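Local coordinates for ribosomal RNA processing protein 6 (PDB 4NLC) that probably trims RNA from its 3' end as a 3'-5' exoribonuclease of the nuclear exosome, acting in ribosomal RNA processing, at residues 149-161 with 257-269. The protein carries 1 engineered substitution. Numbering follows the deposited sequence.
Sequences HGAREDVRWLQKD and SRLLSLERYEKPH
Tyr265 lays one face of its ring against Lys160, whose CB sits 3.5 Å from the ring centroid and almost on the ring normal, a CH-pi contact. The setting is the exonuclease domain of RNase H-like fold, where helix 152-162 follows strand 145-148 of the mixed sheet and the chain leaving helix 249-261 runs along helix 152-162 as an extended strap. From CB the lysine chain continues across the ring, bringing Lys160 CD within 3.6 Å of Tyr265 OH. Both polar ends look elsewhere: Lys160 NZ is hydrogen-bonded to His99 and Tyr265 OH to Gln106. Of the charged flat groups, the Arg156 guanidinium has CB of Glu263 over one face, while Arg152 has Glu263 OE2 at its edge.

Glu263 extends its carboxylate between Arg152 and Arg156, one helical turn apart, in a salt-bridge network. Glu263 OE1 takes a 2.8 Å hydrogen bond from Arg156 NH2, which approaches from above the carboxylate plane; the guanidinium and carboxylate planes are 64° apart. The bridge to Arg152 is long, though there guanidinium and carboxylate are nearly coplanar. Beside this network, Ala151 and Val155 pack on Leu260. With CG1 anti to the backbone N, Val155 sets that methyl 3.4 Å from Leu260 O. Leu260 also touches Ile174 of helix 172-178.

The buried Gln159 amide ties the strap down at two backbone points, its chain extended beyond CG so that both polar atoms reach across. OE1 accepts from Tyr265 N in a nearly straight bond, the donor lying above the carbonyl plane. Gln159 NE2 donates to Glu263 O at 2.8 Å, with that oxygen lying close to the plane of the glutamine amide.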
# COMPACT_ATOMS: atom_id res chain seq x y z
N HIS A 149 -10.10 -6.26 3.70
CA HIS A 149 -9.66 -6.95 4.92
C HIS A 149 -8.33 -6.33 5.40
O HIS A 149 -7.29 -6.61 4.82
CB HIS A 149 -9.52 -8.47 4.70
CG HIS A 149 -9.34 -9.21 5.99
ND1 HIS A 149 -10.41 -9.81 6.62
CD2 HIS A 149 -8.25 -9.33 6.77
CE1 HIS A 149 -9.92 -10.31 7.74
NE2 HIS A 149 -8.63 -10.04 7.88
N GLY A 150 -8.39 -5.50 6.44
CA GLY A 150 -7.20 -4.84 6.96
C GLY A 150 -6.72 -3.81 5.96
O GLY A 150 -5.70 -4.02 5.29
N ALA A 151 -7.51 -2.72 5.85
CA ALA A 151 -7.38 -1.66 4.84
C ALA A 151 -6.45 -0.47 5.17
O ALA A 151 -6.41 0.46 4.38
CB ALA A 151 -8.77 -1.14 4.50
N ARG A 152 -5.76 -0.45 6.32
CA ARG A 152 -4.91 0.71 6.70
C ARG A 152 -3.98 1.18 5.56
O ARG A 152 -4.05 2.35 5.18
CB ARG A 152 -4.14 0.43 8.01
CG ARG A 152 -3.30 1.62 8.53
CD ARG A 152 -3.82 2.21 9.84
NE ARG A 152 -3.83 1.23 10.93
CZ ARG A 152 -4.69 1.23 11.95
NH1 ARG A 152 -5.63 2.17 12.03
NH2 ARG A 152 -4.62 0.30 12.89
N GLU A 153 -3.16 0.27 5.00
CA GLU A 153 -2.24 0.59 3.89
C GLU A 153 -2.98 0.85 2.58
O GLU A 153 -2.65 1.80 1.87
CB GLU A 153 -1.16 -0.49 3.75
CG GLU A 153 -0.24 -0.57 4.97
CD GLU A 153 1.26 -0.50 4.75
OE1 GLU A 153 1.93 -1.55 4.94
OE2 GLU A 153 1.77 0.60 4.47
N ASP A 154 -4.03 0.05 2.30
CA ASP A 154 -4.83 0.16 1.09
C ASP A 154 -5.40 1.54 0.89
O ASP A 154 -5.33 2.09 -0.21
CB ASP A 154 -5.95 -0.89 1.07
CG ASP A 154 -5.45 -2.30 0.86
OD1 ASP A 154 -4.23 -2.51 0.90
OD2 ASP A 154 -6.28 -3.18 0.58
N VAL A 155 -5.97 2.10 1.97
CA VAL A 155 -6.60 3.42 1.99
C VAL A 155 -5.57 4.46 1.54
O VAL A 155 -5.87 5.34 0.75
CB VAL A 155 -7.17 3.72 3.43
CG1 VAL A 155 -7.42 5.21 3.67
CG2 VAL A 155 -8.44 2.91 3.69
N ARG A 156 -4.35 4.33 2.04
CA ARG A 156 -3.23 5.23 1.74
C ARG A 156 -2.75 5.04 0.29
O ARG A 156 -2.59 6.01 -0.43
CB ARG A 156 -2.10 4.98 2.77
CG ARG A 156 -2.39 5.67 4.09
CD ARG A 156 -1.46 5.18 5.20
NE ARG A 156 -2.13 5.24 6.50
CZ ARG A 156 -2.05 6.26 7.35
NH1 ARG A 156 -1.31 7.33 7.05
NH2 ARG A 156 -2.68 6.23 8.51
N TRP A 157 -2.53 3.81 -0.11
CA TRP A 157 -2.08 3.43 -1.45
C TRP A 157 -2.97 4.00 -2.54
O TRP A 157 -2.45 4.63 -3.47
CB TRP A 157 -2.00 1.90 -1.57
CG TRP A 157 -0.96 1.28 -0.68
CD1 TRP A 157 0.08 1.91 -0.06
CD2 TRP A 157 -0.84 -0.11 -0.34
NE1 TRP A 157 0.85 1.00 0.64
CE2 TRP A 157 0.31 -0.25 0.47
CE3 TRP A 157 -1.57 -1.27 -0.68
CZ2 TRP A 157 0.75 -1.50 0.96
CZ3 TRP A 157 -1.15 -2.50 -0.18
CH2 TRP A 157 0.00 -2.61 0.62
N LEU A 158 -4.32 3.83 -2.39
CA LEU A 158 -5.33 4.31 -3.34
C LEU A 158 -5.18 5.80 -3.58
O LEU A 158 -5.34 6.27 -4.70
CB LEU A 158 -6.76 3.99 -2.83
CG LEU A 158 -7.27 2.53 -2.96
CD1 LEU A 158 -8.68 2.39 -2.37
CD2 LEU A 158 -7.35 2.11 -4.39
N GLN A 159 -4.85 6.54 -2.52
CA GLN A 159 -4.65 7.98 -2.58
C GLN A 159 -3.36 8.32 -3.31
O GLN A 159 -3.39 9.01 -4.32
CB GLN A 159 -4.68 8.62 -1.18
CG GLN A 159 -6.01 8.42 -0.47
CD GLN A 159 -5.99 8.98 0.93
OE1 GLN A 159 -5.24 9.91 1.25
NE2 GLN A 159 -6.86 8.46 1.79
N LYS A 160 -2.25 7.83 -2.81
CA LYS A 160 -0.92 8.05 -3.37
C LYS A 160 -0.87 7.81 -4.87
O LYS A 160 -0.38 8.65 -5.62
CB LYS A 160 0.09 7.12 -2.64
CG LYS A 160 1.47 6.95 -3.32
CD LYS A 160 2.36 5.92 -2.56
CE LYS A 160 1.94 4.44 -2.66
NZ LYS A 160 2.71 3.58 -1.71
N ASP A 161 -1.38 6.65 -5.30
CA ASP A 161 -1.26 6.21 -6.68
C ASP A 161 -2.34 6.66 -7.61
O ASP A 161 -2.06 6.82 -8.80
CB ASP A 161 -1.13 4.68 -6.73
CG ASP A 161 0.19 4.19 -6.14
OD1 ASP A 161 1.25 4.62 -6.62
OD2 ASP A 161 0.15 3.34 -5.20
N SER A 257 -14.52 1.65 10.53
CA SER A 257 -14.08 1.53 9.13
C SER A 257 -14.12 2.90 8.42
O SER A 257 -13.22 3.21 7.67
CB SER A 257 -14.94 0.53 8.37
OG SER A 257 -15.01 -0.72 9.04
N ARG A 258 -15.15 3.74 8.71
CA ARG A 258 -15.30 5.09 8.17
C ARG A 258 -14.13 5.98 8.65
O ARG A 258 -13.55 6.70 7.86
CB ARG A 258 -16.66 5.68 8.58
CG ARG A 258 -16.83 7.19 8.35
CD ARG A 258 -18.29 7.59 8.22
NE ARG A 258 -19.01 7.49 9.48
CZ ARG A 258 -20.19 6.91 9.64
NH1 ARG A 258 -20.84 6.41 8.59
NH2 ARG A 258 -20.75 6.85 10.84
N LEU A 259 -13.78 5.89 9.94
CA LEU A 259 -12.64 6.60 10.52
C LEU A 259 -11.34 6.23 9.81
O LEU A 259 -10.51 7.11 9.57
CB LEU A 259 -12.55 6.34 12.03
CG LEU A 259 -13.70 6.95 12.86
CD1 LEU A 259 -13.64 6.52 14.29
CD2 LEU A 259 -13.69 8.46 12.80
N LEU A 260 -11.20 4.94 9.41
CA LEU A 260 -10.04 4.46 8.65
C LEU A 260 -10.03 5.03 7.22
O LEU A 260 -8.96 5.35 6.70
CB LEU A 260 -10.00 2.92 8.62
CG LEU A 260 -8.70 2.29 8.13
CD1 LEU A 260 -7.55 2.58 9.09
CD2 LEU A 260 -8.85 0.81 7.96
N SER A 261 -11.22 5.19 6.61
CA SER A 261 -11.35 5.78 5.27
C SER A 261 -11.02 7.27 5.26
O SER A 261 -10.71 7.81 4.21
CB SER A 261 -12.74 5.52 4.69
OG SER A 261 -13.72 6.38 5.24
N LEU A 262 -11.05 7.93 6.44
CA LEU A 262 -10.69 9.34 6.64
C LEU A 262 -9.18 9.55 6.83
O LEU A 262 -8.70 10.68 6.87
CB LEU A 262 -11.51 9.95 7.78
CG LEU A 262 -13.01 10.11 7.48
CD1 LEU A 262 -13.78 10.41 8.75
CD2 LEU A 262 -13.24 11.22 6.44
N GLU A 263 -8.43 8.46 6.90
CA GLU A 263 -6.98 8.56 6.99
C GLU A 263 -6.40 9.02 5.66
O GLU A 263 -6.99 8.79 4.60
CB GLU A 263 -6.35 7.24 7.43
CG GLU A 263 -6.75 6.93 8.87
CD GLU A 263 -6.03 5.80 9.56
OE1 GLU A 263 -5.25 5.09 8.89
OE2 GLU A 263 -6.29 5.59 10.77
N ARG A 264 -5.28 9.73 5.74
CA ARG A 264 -4.64 10.31 4.58
C ARG A 264 -3.29 9.70 4.35
O ARG A 264 -2.54 9.44 5.31
CB ARG A 264 -4.42 11.81 4.78
CG ARG A 264 -5.66 12.65 4.92
CD ARG A 264 -5.27 14.09 5.19
NE ARG A 264 -4.81 14.28 6.56
CZ ARG A 264 -3.54 14.41 6.91
NH1 ARG A 264 -2.58 14.40 5.98
NH2 ARG A 264 -3.21 14.57 8.18
N TYR A 265 -2.94 9.55 3.07
CA TYR A 265 -1.61 9.16 2.68
C TYR A 265 -0.70 10.38 2.97
O TYR A 265 -1.06 11.53 2.69
CB TYR A 265 -1.56 8.84 1.16
CG TYR A 265 -0.13 8.63 0.69
CD1 TYR A 265 0.58 7.48 1.05
CD2 TYR A 265 0.57 9.65 0.05
CE1 TYR A 265 1.93 7.34 0.75
CE2 TYR A 265 1.92 9.50 -0.27
CZ TYR A 265 2.59 8.34 0.07
OH TYR A 265 3.92 8.17 -0.27
N GLU A 266 0.50 10.13 3.46
CA GLU A 266 1.51 11.19 3.62
C GLU A 266 2.85 10.64 3.19
O GLU A 266 3.16 9.49 3.50
CB GLU A 266 1.54 11.83 5.02
CG GLU A 266 2.38 13.11 5.13
CD GLU A 266 2.11 14.22 4.13
OE1 GLU A 266 1.27 15.09 4.42
OE2 GLU A 266 2.75 14.22 3.05
N LYS A 267 3.59 11.43 2.39
CA LYS A 267 4.90 11.07 1.84
C LYS A 267 5.87 10.62 2.94
O LYS A 267 5.85 11.23 4.02
CB LYS A 267 5.54 12.28 1.14
CG LYS A 267 4.92 12.70 -0.19
CD LYS A 267 6.01 13.38 -0.99
CE LYS A 267 5.50 14.18 -2.14
NZ LYS A 267 6.61 14.85 -2.84
N PRO A 268 6.76 9.62 2.69
CA PRO A 268 7.77 9.27 3.70
C PRO A 268 8.51 10.52 4.18
O PRO A 268 8.91 11.38 3.39
CB PRO A 268 8.68 8.28 2.96
CG PRO A 268 7.78 7.67 1.94
CD PRO A 268 6.94 8.82 1.47
N HIS A 269 8.58 10.65 5.49
CA HIS A 269 9.06 11.76 6.30
C HIS A 269 10.52 11.62 6.76
O HIS A 269 10.81 10.82 7.66
CB HIS A 269 8.12 11.84 7.52
CG HIS A 269 7.18 10.66 7.57
ND1 HIS A 269 7.66 9.37 7.82
CD2 HIS A 269 5.86 10.59 7.29
CE1 HIS A 269 6.60 8.58 7.71
NE2 HIS A 269 5.49 9.26 7.40